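Long-range contacts in ECF RNA polymerase sigma factor SigK (Mycobacterium tuberculosis, PDB 4NQW), which probably directs RNA polymerase to specific promoters as an alternative initiation factor, and is held inactive by the anti-sigma factor RskA until released: residues A[157-162]-A[189-194]; A[146-151]-A[197-201]. All coordinates share one frame. Residues are numbered along the deposited sequence.

Interaction 1: A[157-162]-A[189-194]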
loop_
_atom_site.group_PDB
_atom_site.type_symbol
_atom_site.label_atom_id
_atom_site.label_comp_id
_atom_site.label_asym_id
_atom_site.label_seq_id
_atom_site.Cartn_x
_atom_site.Cartn_y
_atom_site.Cartn_z
ATOM N N THR A 157 -11.243 17.786 -2.826
ATOM C CA THR A 157 -11.946 16.647 -2.223
ATOM C C THR A 157 -11.256 15.314 -2.507
ATOM O O THR A 157 -11.158 14.459 -1.623
ATOM C CB THR A 157 -13.411 16.543 -2.704
ATOM O OG1 THR A 157 -13.602 17.366 -3.863
ATOM C CG2 THR A 157 -14.367 16.991 -1.610
ATOM N N GLN A 158 -10.785 15.140 -3.737
ATOM C CA GLN A 158 -10.128 13.895 -4.138
ATOM C C GLN A 158 -8.743 13.742 -3.501
ATOM O O GLN A 158 -8.345 12.633 -3.143
ATOM C CB GLN A 158 -10.066 13.793 -5.667
ATOM C CG GLN A 158 -11.433 13.527 -6.284
ATOM C CD GLN A 158 -11.510 13.853 -7.763
ATOM O OE1 GLN A 158 -10.530 13.725 -8.490
ATOM N NE2 GLN A 158 -12.689 14.269 -8.218
ATOM N N ARG A 159 -8.019 14.850 -3.348
ATOM C CA ARG A 159 -6.743 14.845 -2.627
ATOM C C ARG A 159 -6.964 14.585 -1.135
ATOM O O ARG A 159 -6.188 13.870 -0.503
ATOM C CB ARG A 159 -6.010 16.176 -2.813
ATOM C CG ARG A 159 -4.591 16.186 -2.261
ATOM C CD ARG A 159 -4.041 17.596 -2.110
ATOM N NE ARG A 159 -4.054 18.341 -3.372
ATOM C CZ ARG A 159 -4.862 19.363 -3.666
ATOM N NH1 ARG A 159 -5.763 19.813 -2.793
ATOM N NH2 ARG A 159 -4.765 19.948 -4.854
ATOM N N GLN A 160 -8.022 15.177 -0.584
ATOM C CA GLN A 160 -8.380 15.013 0.828
ATOM C C GLN A 160 -8.719 13.562 1.187
ATOM O O GLN A 160 -8.381 13.101 2.274
ATOM C CB GLN A 160 -9.567 15.920 1.162
ATOM C CG GLN A 160 -9.937 16.004 2.636
ATOM C CD GLN A 160 -11.177 16.859 2.866
ATOM O OE1 GLN A 160 -12.174 16.730 2.152
ATOM N NE2 GLN A 160 -11.122 17.736 3.866
ATOM N N CYS A 161 -9.389 12.854 0.277
ATOM C CA CYS A 161 -9.738 11.444 0.492
ATOM C C CYS A 161 -8.498 10.575 0.666
ATOM O O CYS A 161 -8.422 9.770 1.596
ATOM C CB CYS A 161 -10.581 10.897 -0.666
ATOM S SG CYS A 161 -12.346 11.255 -0.527
ATOM N N ILE A 162 -7.532 10.741 -0.234
ATOM C CA ILE A 162 -6.278 9.993 -0.159
ATOM C C ILE A 162 -5.469 10.419 1.068
ATOM O O ILE A 162 -4.867 9.583 1.735
ATOM C CB ILE A 162 -5.443 10.146 -1.452
ATOM C CG1 ILE A 162 -6.207 9.532 -2.632
ATOM C CG2 ILE A 162 -4.073 9.488 -1.296
ATOM C CD1 ILE A 162 -5.467 9.540 -3.954
ATOM N N ARG A 189 -15.779 8.858 -4.411
ATOM C CA ARG A 189 -14.747 9.890 -4.449
ATOM C C ARG A 189 -13.342 9.297 -4.363
ATOM O O ARG A 189 -12.433 9.750 -5.059
ATOM C CB ARG A 189 -14.969 10.916 -3.328
ATOM C CG ARG A 189 -14.456 12.319 -3.622
ATOM C CD ARG A 189 -14.922 12.838 -4.980
ATOM N NE ARG A 189 -15.574 14.143 -4.893
ATOM C CZ ARG A 189 -16.884 14.333 -4.733
ATOM N NH1 ARG A 189 -17.725 13.306 -4.634
ATOM N NH2 ARG A 189 -17.363 15.569 -4.671
ATOM N N MET A 190 -13.170 8.287 -3.513
ATOM C CA MET A 190 -11.906 7.552 -3.440
ATOM C C MET A 190 -11.587 6.892 -4.777
ATOM O O MET A 190 -10.447 6.920 -5.230
ATOM C CB MET A 190 -11.961 6.484 -2.350
ATOM C CG MET A 190 -11.842 7.034 -0.943
ATOM S SD MET A 190 -11.872 5.711 0.278
ATOM C CE MET A 190 -11.562 6.649 1.766
ATOM N N ARG A 191 -12.607 6.301 -5.393
ATOM C CA ARG A 191 -12.480 5.707 -6.722
ATOM C C ARG A 191 -12.069 6.736 -7.766
ATOM O O ARG A 191 -11.193 6.476 -8.587
ATOM C CB ARG A 191 -13.797 5.061 -7.152
ATOM C CG ARG A 191 -14.062 3.718 -6.504
ATOM C CD ARG A 191 -15.335 3.078 -7.040
ATOM N NE ARG A 191 -15.234 2.773 -8.468
ATOM C CZ ARG A 191 -16.018 1.922 -9.126
ATOM N NH1 ARG A 191 -16.979 1.246 -8.499
ATOM N NH2 ARG A 191 -15.830 1.733 -10.428
ATOM N N ASP A 192 -12.714 7.899 -7.734
ATOM C CA ASP A 192 -12.401 8.980 -8.671
ATOM C C ASP A 192 -10.961 9.460 -8.511
ATOM O O ASP A 192 -10.249 9.640 -9.501
ATOM C CB ASP A 192 -13.375 10.153 -8.497
ATOM C CG ASP A 192 -14.788 9.823 -8.967
ATOM O OD1 ASP A 192 -15.049 8.656 -9.338
ATOM O OD2 ASP A 192 -15.644 10.734 -8.962
ATOM N N ALA A 193 -10.536 9.652 -7.265
ATOM C CA ALA A 193 -9.176 10.097 -6.962
ATOM C C ALA A 193 -8.136 9.129 -7.522
ATOM O O ALA A 193 -7.160 9.551 -8.142
ATOM C CB ALA A 193 -8.996 10.250 -5.460
ATOM N N LEU A 194 -8.358 7.833 -7.308
ATOM C CA LEU A 194 -7.442 6.798 -7.805
ATOM C C LEU A 194 -7.477 6.645 -9.329
ATOM O O LEU A 194 -6.467 6.279 -9.930
ATOM C CB LEU A 194 -7.719 5.447 -7.132
ATOM C CG LEU A 194 -6.957 5.162 -5.833
ATOM C CD1 LEU A 194 -5.492 4.866 -6.115
ATOM C CD2 LEU A 194 -7.089 6.293 -4.824
#

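Interaction 2: A[146-151]-A[197-201]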
loop_
_atom_site.group_PDB
_atom_site.type_symbol
_atom_site.label_atom_id
_atom_site.label_comp_id
_atom_site.label_asym_id
_atom_site.label_seq_id
_atom_site.Cartn_x
_atom_site.Cartn_y
_atom_site.Cartn_z
ATOM N N ARG A 146 7.237 13.978 -10.437
ATOM C CA ARG A 146 6.224 13.539 -11.398
ATOM C C ARG A 146 4.932 13.155 -10.674
ATOM O O ARG A 146 3.836 13.540 -11.088
ATOM C CB ARG A 146 6.745 12.344 -12.207
ATOM C CG ARG A 146 5.868 11.934 -13.383
ATOM C CD ARG A 146 6.491 10.788 -14.168
ATOM N NE ARG A 146 6.192 9.478 -13.584
ATOM C CZ ARG A 146 5.123 8.734 -13.873
ATOM N NH1 ARG A 146 4.209 9.150 -14.746
ATOM N NH2 ARG A 146 4.961 7.556 -13.277
ATOM N N VAL A 147 5.078 12.396 -9.589
ATOM C CA VAL A 147 3.943 11.941 -8.786
ATOM C C VAL A 147 3.295 13.098 -8.029
ATOM O O VAL A 147 2.067 13.179 -7.937
ATOM C CB VAL A 147 4.376 10.844 -7.783
ATOM C CG1 VAL A 147 3.270 10.550 -6.774
ATOM C CG2 VAL A 147 4.770 9.574 -8.524
ATOM N N THR A 148 4.126 13.981 -7.483
ATOM C CA THR A 148 3.648 15.146 -6.738
ATOM C C THR A 148 2.776 16.066 -7.603
ATOM O O THR A 148 1.808 16.645 -7.107
ATOM C CB THR A 148 4.830 15.947 -6.148
ATOM O OG1 THR A 148 5.683 15.065 -5.406
ATOM C CG2 THR A 148 4.335 17.059 -5.229
ATOM N N GLU A 149 3.119 16.196 -8.885
ATOM C CA GLU A 149 2.299 16.960 -9.836
ATOM C C GLU A 149 0.904 16.345 -9.985
ATOM O O GLU A 149 -0.095 17.064 -10.013
ATOM C CB GLU A 149 2.979 17.036 -11.211
ATOM C CG GLU A 149 2.158 17.759 -12.280
ATOM C CD GLU A 149 2.848 17.835 -13.634
ATOM O OE1 GLU A 149 3.834 17.101 -13.860
ATOM O OE2 GLU A 149 2.396 18.627 -14.489
ATOM N N CYS A 150 0.849 15.020 -10.092
ATOM C CA CYS A 150 -0.418 14.301 -10.242
ATOM C C CYS A 150 -1.281 14.404 -8.985
ATOM O O CYS A 150 -2.490 14.604 -9.081
ATOM C CB CYS A 150 -0.166 12.833 -10.600
ATOM S SG CYS A 150 0.459 12.596 -12.280
ATOM N N LEU A 151 -0.656 14.270 -7.817
ATOM C CA LEU A 151 -1.348 14.476 -6.541
ATOM C C LEU A 151 -1.870 15.908 -6.403
ATOM O O LEU A 151 -2.971 16.124 -5.889
ATOM C CB LEU A 151 -0.421 14.153 -5.366
ATOM C CG LEU A 151 -0.225 12.666 -5.064
ATOM C CD1 LEU A 151 1.079 12.436 -4.317
ATOM C CD2 LEU A 151 -1.404 12.121 -4.272
ATOM N N LEU A 197 -5.431 9.547 -10.705
ATOM C CA LEU A 197 -4.018 9.241 -10.477
ATOM C C LEU A 197 -3.507 8.207 -11.473
ATOM O O LEU A 197 -2.448 8.393 -12.072
ATOM C CB LEU A 197 -3.782 8.741 -9.046
ATOM C CG LEU A 197 -3.763 9.784 -7.929
ATOM C CD1 LEU A 197 -3.434 9.106 -6.609
ATOM C CD2 LEU A 197 -2.767 10.897 -8.219
ATOM N N ARG A 198 -4.261 7.123 -11.640
ATOM C CA ARG A 198 -3.931 6.090 -12.624
ATOM C C ARG A 198 -3.729 6.709 -14.009
ATOM O O ARG A 198 -2.765 6.386 -14.704
ATOM C CB ARG A 198 -5.035 5.025 -12.674
ATOM C CG ARG A 198 -4.662 3.770 -13.451
ATOM C CD ARG A 198 -5.785 2.738 -13.469
ATOM N NE ARG A 198 -6.252 2.389 -12.123
ATOM C CZ ARG A 198 -7.440 2.710 -11.601
ATOM N NH1 ARG A 198 -8.342 3.403 -12.295
ATOM N NH2 ARG A 198 -7.734 2.328 -10.362
ATOM N N ASN A 199 -4.632 7.610 -14.391
ATOM C CA ASN A 199 -4.568 8.277 -15.693
ATOM C C ASN A 199 -3.396 9.254 -15.815
ATOM O O ASN A 199 -2.676 9.235 -16.815
ATOM C CB ASN A 199 -5.889 9.002 -15.994
ATOM C CG ASN A 199 -7.047 8.043 -16.227
ATOM O OD1 ASN A 199 -6.849 6.875 -16.566
ATOM N ND2 ASN A 199 -8.270 8.537 -16.051
ATOM N N CYS A 200 -3.208 10.097 -14.799
ATOM C CA CYS A 200 -2.130 11.096 -14.797
ATOM C C CYS A 200 -0.749 10.446 -14.818
ATOM O O CYS A 200 0.161 10.933 -15.488
ATOM C CB CYS A 200 -2.247 12.012 -13.574
ATOM S SG CYS A 200 -1.009 13.331 -13.490
ATOM N N LEU A 201 -0.604 9.347 -14.085
ATOM C CA LEU A 201 0.669 8.631 -14.000
ATOM C C LEU A 201 0.962 7.778 -15.240
ATOM O O LEU A 201 2.093 7.325 -15.425
ATOM C CB LEU A 201 0.710 7.764 -12.734
ATOM C CG LEU A 201 0.695 8.510 -11.394
ATOM C CD1 LEU A 201 0.495 7.540 -10.242
ATOM C CD2 LEU A 201 1.971 9.309 -11.179
#

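Interaction 1: A[157-162]-A[189-194]
Two helical segments cross nearly at right angles here. The axes of 157-162 and 189-194 approach to 8.6 Å, with a signed crossing angle of -100°. The backbones come closest at Gln158 and Ala193, whose CA atoms are 4.8 Å apart. Cys161 and Met190 form the next pair, with CA atoms 5.9 Å apart. The small side chain of Ala193 permits the tight approach: its CB lies 3.4 Å from the backbone O of Gln158 and 3.7 Å from the CB of Gln158. Both segments belong to domain 4 of the sigma factor, an all-helical region. Helix 183-201 supplies the second helix of the probable DNA-binding helix-turn-helix, and Arg189 to Arg191 lie at the end of that motif. Helix 156-167 packs across it. The buried side of the crossing is apolar. Ile162 CD1 reaches Ala193 CB at 3.9 Å and Leu194 CD2 at 3.7 Å. Cys161 CB meets Met190 CG at 4.1 Å. Towards solvent, Arg189 lies along helix 156-167 through the aliphatic part of its side chain. Arg189 CB is 3.9 Å from Cys161 SG, and Arg189 CD is 3.8 Å from Gln158 CG. Further out, Arg189 NE is 3.9 Å from Thr157 CB. Asp192 adds a marginal contact, its CB 4.2 Å from Gln158 NE2, while its carboxylate forms a salt bridge with Arg195. RskA packs on Met190 and Leu194 of helix 183-201.

Interaction 2: A[146-151]-A[197-201]
This is a covalent helix-to-helix contact, a disulfide between the first and last helices of domain 4. Segment 146-151 lies on helix 141-153, and segment 197-201 lies at the C-terminal end of helix 183-201. Their axes run at 138° to each other and approach to 9.5 Å. Cys150 and Cys200 face each other, with CA atoms 5.8 Å apart. Cys150 SG bonds to Cys200 SG at 2.0 Å, and the chi3 of -80° is close to the preferred value near -90°. Leucines pack around the bridge. Leu201 CD2 lies 3.8 Å from Cys150 SG and 3.9 Å from Val147 CG2. Leu197 CD2 is 4.0 Å from Cys150 CB, and Leu197 CD1 is 4.3 Å from Leu151 CD2. Arg146 closes the outer end. Arg146 NH1 donates a nearly straight hydrogen bond to Leu201 O, at 2.9 Å and 172°. Leu201 CD2 lies over one face of the Arg146 guanidinium, 4.1 Å from Arg146 NH2. Arg146 NE is also held in a salt bridge with Glu143 on its own helix. RskA packs on Val147, Arg146 and Leu201, so the bridge lies close to the anti-sigma interface. A disulfide can be reduced, and opening this one would remove the covalent tie while leaving only noncovalent contacts between the two segments. That is consistent with the redox sensitivity of the SigK-RskA complex.

In the fold
From the N terminus the chain runs through the helices up to 93-111 and an unmodelled linker before helix 141-153, which supplies 146-151. Helix 156-167 follows after a short turn and supplies 157-162. The chain then passes through helix 172-178 into helix 183-201, which serves both contacts. Interaction 1 uses its middle and closes the inner loop, with 26 residues between its segments. Interaction 2 uses its C-terminal end and closes the outer loop, with 45 residues between. Interaction 1 is therefore nested inside interaction 2. Their centres are 12 Å apart and they touch, with Ile162 CD1 3.4 Å from Leu197 CD1. Together they tie helices 141-153 and 156-167 to helix 183-201.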